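Local coordinates for regulatory protein RecX (Lactobacillus salivarius, PDB 3E3V) that probably modulates the activity of the recombinase RecA, this chain being a helical part of a longer RecX-family protein, at residues Val75-Pro86 with Leu107-Lys118. Sequence-based numbering, arbitrary orientation.
Sequences VRTMMNTSDKGP and LILYTDKLQVEK
Met79 lies across one face of the Tyr110 ring. Its CG sits over the ring centre, 3.5 Å from the centroid and 10° off the normal, a CH-pi contact. SD adds an oblique Met-aromatic contact, 4.5 Å from the same centroid. The bend at chi3 (64°) keeps CE near Tyr110 CD1 and brings it onto Leu114 CD1, a tight 3.4 Å approach. A chi1 of -153° carries the Tyr110 ring back between Met79 CG on one face and Gln115 CG over the other, offset toward the rim. Lys84 O meets the ring edge in plane, 3.6 Å from Tyr110 CE2. At one end of the contact, Leu109 CD1 sits 3.6 Å above the plane of the Arg76 guanidinium, over its centre. Val75 CG2 touches Leu107 CD2 at 4.0 Å, the two side chains crossing at about a right angle. Pro86 CB reaches Leu107 CD2 at 4.3 Å, and its ring packs against the Gln115 side chain. At the other end the bent Lys118 chain rests on backbone oxygens without bonding them: CE is 3.1 Å from Met79 O, in the last helical turn, and CD nears Ser82 O just beyond. No hydrogen bond joins the two segments. Ile89 of helix 86-94 packs on Val75, Leu107 and Tyr110, while Phe151 touches Pro86, Tyr110 and Gln115. The end of helix 67-81 and its following loop, in the second RecX three-helix domain, thus meet turn 107-110 and the start of helix 112-129, consistent with a joint between successive three-helix domains. Gln115 and Val116 also pack on helix 153-165.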
loop_
_atom_site.group_PDB
_atom_site.type_symbol
_atom_site.label_atom_id
_atom_site.label_comp_id
_atom_site.label_asym_id
_atom_site.label_seq_id
_atom_site.Cartn_x
_atom_site.Cartn_y
_atom_site.Cartn_z
ATOM N N VAL A 75 1.864 0.634 -4.236
ATOM C CA VAL A 75 3.042 -0.200 -3.984
ATOM C C VAL A 75 4.322 0.460 -4.496
ATOM O O VAL A 75 5.344 0.483 -3.810
ATOM C CB VAL A 75 2.881 -1.605 -4.651
ATOM C CG1 VAL A 75 4.237 -2.327 -4.746
ATOM C CG2 VAL A 75 1.909 -2.443 -3.838
ATOM N N ARG A 76 4.270 1.017 -5.697
ATOM C CA ARG A 76 5.448 1.684 -6.251
ATOM C C ARG A 76 5.794 2.899 -5.381
ATOM O O ARG A 76 6.957 3.150 -5.069
ATOM C CB ARG A 76 5.169 2.119 -7.698
ATOM C CG ARG A 76 5.022 0.946 -8.677
ATOM C CD ARG A 76 5.219 1.391 -10.132
ATOM N NE ARG A 76 5.279 0.263 -11.064
ATOM C CZ ARG A 76 4.218 -0.283 -11.652
ATOM N NH1 ARG A 76 3.004 0.201 -11.411
ATOM N NH2 ARG A 76 4.365 -1.320 -12.473
ATOM N N THR A 77 4.778 3.656 -4.992
ATOM C CA THR A 77 5.001 4.811 -4.142
ATOM C C THR A 77 5.694 4.423 -2.830
ATOM O O THR A 77 6.729 4.994 -2.491
ATOM C CB THR A 77 3.672 5.524 -3.851
ATOM O OG1 THR A 77 3.187 6.104 -5.074
ATOM C CG2 THR A 77 3.858 6.635 -2.801
ATOM N N MET A 78 5.143 3.438 -2.115
ATOM C CA MET A 78 5.733 3.002 -0.854
ATOM C C MET A 78 7.151 2.431 -1.018
ATOM O O MET A 78 8.004 2.656 -0.167
ATOM C CB MET A 78 4.809 1.991 -0.152
ATOM C CG MET A 78 3.455 2.573 0.288
ATOM S SD MET A 78 3.526 4.047 1.343
ATOM C CE MET A 78 3.895 3.287 2.890
ATOM N N MET A 79 7.403 1.709 -2.111
ATOM C CA MET A 79 8.726 1.139 -2.398
ATOM C C MET A 79 9.740 2.275 -2.535
ATOM O O MET A 79 10.882 2.195 -2.061
ATOM C CB MET A 79 8.698 0.360 -3.729
ATOM C CG MET A 79 8.094 -1.038 -3.698
ATOM S SD MET A 79 7.951 -1.698 -5.398
ATOM C CE MET A 79 9.634 -1.810 -5.889
ATOM N N ASN A 80 9.305 3.344 -3.189
ATOM C CA ASN A 80 10.171 4.487 -3.427
ATOM C C ASN A 80 10.232 5.556 -2.338
ATOM O O ASN A 80 11.274 6.185 -2.159
ATOM C CB ASN A 80 9.793 5.145 -4.751
ATOM C CG ASN A 80 10.037 4.234 -5.937
ATOM O OD1 ASN A 80 11.035 3.510 -5.979
ATOM N ND2 ASN A 80 9.136 4.273 -6.918
ATOM N N THR A 81 9.148 5.760 -1.596
ATOM C CA THR A 81 9.150 6.810 -0.578
ATOM C C THR A 81 9.069 6.366 0.881
ATOM O O THR A 81 9.112 7.209 1.778
ATOM C CB THR A 81 7.987 7.790 -0.812
ATOM O OG1 THR A 81 6.744 7.094 -0.657
ATOM C CG2 THR A 81 8.050 8.374 -2.213
ATOM N N SER A 82 8.949 5.064 1.133
ATOM C CA SER A 82 8.839 4.604 2.510
ATOM C C SER A 82 9.813 3.503 2.869
ATOM O O SER A 82 10.502 2.943 2.014
ATOM C CB SER A 82 7.408 4.123 2.807
ATOM O OG SER A 82 7.191 2.807 2.320
ATOM N N ASP A 83 9.866 3.206 4.159
ATOM C CA ASP A 83 10.738 2.164 4.669
ATOM C C ASP A 83 9.881 0.969 5.062
ATOM O O ASP A 83 10.345 0.092 5.777
ATOM C CB ASP A 83 11.508 2.677 5.891
ATOM C CG ASP A 83 10.586 3.270 6.952
ATOM O OD1 ASP A 83 9.349 3.273 6.748
ATOM O OD2 ASP A 83 11.094 3.742 7.990
ATOM N N LYS A 84 8.634 0.945 4.592
ATOM C CA LYS A 84 7.694 -0.146 4.914
ATOM C C LYS A 84 7.851 -1.397 4.032
ATOM O O LYS A 84 8.183 -1.302 2.851
ATOM C CB LYS A 84 6.244 0.362 4.826
ATOM C CG LYS A 84 5.924 1.531 5.767
ATOM C CD LYS A 84 6.388 1.233 7.189
ATOM C CE LYS A 84 5.989 2.348 8.139
ATOM N NZ LYS A 84 6.477 3.658 7.641
ATOM N N GLY A 85 7.622 -2.564 4.632
ATOM C CA GLY A 85 7.723 -3.823 3.918
ATOM C C GLY A 85 6.361 -4.279 3.436
ATOM O O GLY A 85 5.360 -3.658 3.775
ATOM N N PRO A 86 6.286 -5.380 2.669
ATOM C CA PRO A 86 5.050 -5.946 2.112
ATOM C C PRO A 86 3.858 -6.037 3.039
ATOM O O PRO A 86 2.749 -5.660 2.658
ATOM C CB PRO A 86 5.490 -7.334 1.622
ATOM C CG PRO A 86 6.920 -7.108 1.257
ATOM C CD PRO A 86 7.420 -6.285 2.422
ATOM N N LEU A 107 1.714 -6.494 -4.912
ATOM C CA LEU A 107 2.931 -6.611 -4.116
ATOM C C LEU A 107 4.030 -7.389 -4.808
ATOM O O LEU A 107 5.193 -7.339 -4.408
ATOM C CB LEU A 107 2.599 -7.202 -2.738
ATOM C CG LEU A 107 2.104 -6.101 -1.782
ATOM C CD1 LEU A 107 1.406 -6.690 -0.553
ATOM C CD2 LEU A 107 3.317 -5.247 -1.382
ATOM N N ILE A 108 3.662 -8.089 -5.870
ATOM C CA ILE A 108 4.634 -8.840 -6.640
ATOM C C ILE A 108 5.705 -7.888 -7.172
ATOM O O ILE A 108 6.826 -8.306 -7.460
ATOM C CB ILE A 108 3.964 -9.548 -7.831
ATOM C CG1 ILE A 108 2.927 -10.557 -7.317
ATOM C CG2 ILE A 108 5.014 -10.214 -8.689
ATOM C CD1 ILE A 108 3.491 -11.604 -6.386
ATOM N N LEU A 109 5.364 -6.607 -7.299
ATOM C CA LEU A 109 6.325 -5.623 -7.795
ATOM C C LEU A 109 7.441 -5.364 -6.790
ATOM O O LEU A 109 8.530 -4.932 -7.166
ATOM C CB LEU A 109 5.626 -4.300 -8.135
ATOM C CG LEU A 109 4.587 -4.331 -9.259
ATOM C CD1 LEU A 109 3.811 -3.011 -9.275
ATOM C CD2 LEU A 109 5.280 -4.585 -10.609
ATOM N N TYR A 110 7.178 -5.626 -5.512
ATOM C CA TYR A 110 8.205 -5.405 -4.497
ATOM C C TYR A 110 9.037 -6.676 -4.393
ATOM O O TYR A 110 8.881 -7.462 -3.465
ATOM C CB TYR A 110 7.571 -5.065 -3.138
ATOM C CG TYR A 110 8.467 -4.226 -2.254
ATOM C CD1 TYR A 110 9.797 -4.008 -2.599
ATOM C CD2 TYR A 110 7.982 -3.636 -1.093
ATOM C CE1 TYR A 110 10.616 -3.227 -1.829
ATOM C CE2 TYR A 110 8.801 -2.849 -0.304
ATOM C CZ TYR A 110 10.120 -2.644 -0.676
ATOM O OH TYR A 110 10.950 -1.853 0.094
ATOM N N THR A 111 9.917 -6.861 -5.375
ATOM C CA THR A 111 10.786 -8.025 -5.465
ATOM C C THR A 111 11.678 -8.185 -4.238
ATOM O O THR A 111 11.924 -7.222 -3.497
ATOM C CB THR A 111 11.677 -7.954 -6.738
ATOM O OG1 THR A 111 12.559 -6.829 -6.649
ATOM C CG2 THR A 111 10.807 -7.803 -7.992
ATOM N N ASP A 112 12.166 -9.406 -4.031
ATOM C CA ASP A 112 13.028 -9.698 -2.890
ATOM C C ASP A 112 14.278 -8.840 -2.887
ATOM O O ASP A 112 14.638 -8.264 -1.860
ATOM C CB ASP A 112 13.427 -11.171 -2.874
ATOM C CG ASP A 112 12.279 -12.079 -2.459
ATOM O OD1 ASP A 112 11.160 -11.571 -2.233
ATOM O OD2 ASP A 112 12.495 -13.298 -2.358
ATOM N N LYS A 113 14.942 -8.746 -4.033
ATOM C CA LYS A 113 16.156 -7.947 -4.101
ATOM C C LYS A 113 15.903 -6.475 -3.799
ATOM O O LYS A 113 16.757 -5.808 -3.227
ATOM C CB LYS A 113 16.866 -8.116 -5.457
ATOM C CG LYS A 113 16.035 -7.865 -6.699
ATOM C CD LYS A 113 14.850 -8.837 -6.810
ATOM C CE LYS A 113 15.255 -10.291 -6.641
ATOM N NZ LYS A 113 14.043 -11.127 -6.477
ATOM N N LEU A 114 14.734 -5.961 -4.160
ATOM C CA LEU A 114 14.434 -4.563 -3.863
ATOM C C LEU A 114 14.158 -4.370 -2.371
ATOM O O LEU A 114 14.540 -3.348 -1.790
ATOM C CB LEU A 114 13.235 -4.082 -4.681
ATOM C CG LEU A 114 13.574 -3.891 -6.163
ATOM C CD1 LEU A 114 12.310 -3.655 -6.974
ATOM C CD2 LEU A 114 14.541 -2.719 -6.303
ATOM N N GLN A 115 13.491 -5.349 -1.760
ATOM C CA GLN A 115 13.182 -5.296 -0.332
ATOM C C GLN A 115 14.466 -5.365 0.468
ATOM O O GLN A 115 14.670 -4.605 1.409
ATOM C CB GLN A 115 12.288 -6.470 0.079
ATOM C CG GLN A 115 10.893 -6.436 -0.506
ATOM C CD GLN A 115 10.046 -7.593 -0.023
ATOM O OE1 GLN A 115 9.253 -8.148 -0.783
ATOM N NE2 GLN A 115 10.201 -7.959 1.246
ATOM N N VAL A 116 15.334 -6.296 0.089
ATOM C CA VAL A 116 16.608 -6.477 0.772
ATOM C C VAL A 116 17.439 -5.212 0.713
ATOM O O VAL A 116 18.049 -4.814 1.710
ATOM C CB VAL A 116 17.412 -7.636 0.145
ATOM C CG1 VAL A 116 18.823 -7.682 0.722
ATOM C CG2 VAL A 116 16.696 -8.935 0.406
ATOM N N GLU A 117 17.453 -4.574 -0.454
ATOM C CA GLU A 117 18.235 -3.359 -0.632
ATOM C C GLU A 117 17.716 -2.220 0.236
ATOM O O GLU A 117 18.500 -1.425 0.746
ATOM C CB GLU A 117 18.242 -2.938 -2.103
ATOM C CG GLU A 117 19.447 -2.088 -2.483
ATOM C CD GLU A 117 19.542 -1.844 -3.975
ATOM O OE1 GLU A 117 19.478 -2.833 -4.739
ATOM O OE2 GLU A 117 19.686 -0.667 -4.380
ATOM N N LYS A 118 16.402 -2.133 0.417
ATOM C CA LYS A 118 15.860 -1.076 1.260
ATOM C C LYS A 118 16.097 -1.437 2.723
ATOM O O LYS A 118 16.357 -0.565 3.557
ATOM C CB LYS A 118 14.364 -0.881 1.006
ATOM C CG LYS A 118 13.757 0.237 1.850
ATOM C CD LYS A 118 12.622 0.936 1.117
ATOM C CE LYS A 118 13.128 1.836 -0.014
ATOM N NZ LYS A 118 13.773 3.084 0.480
#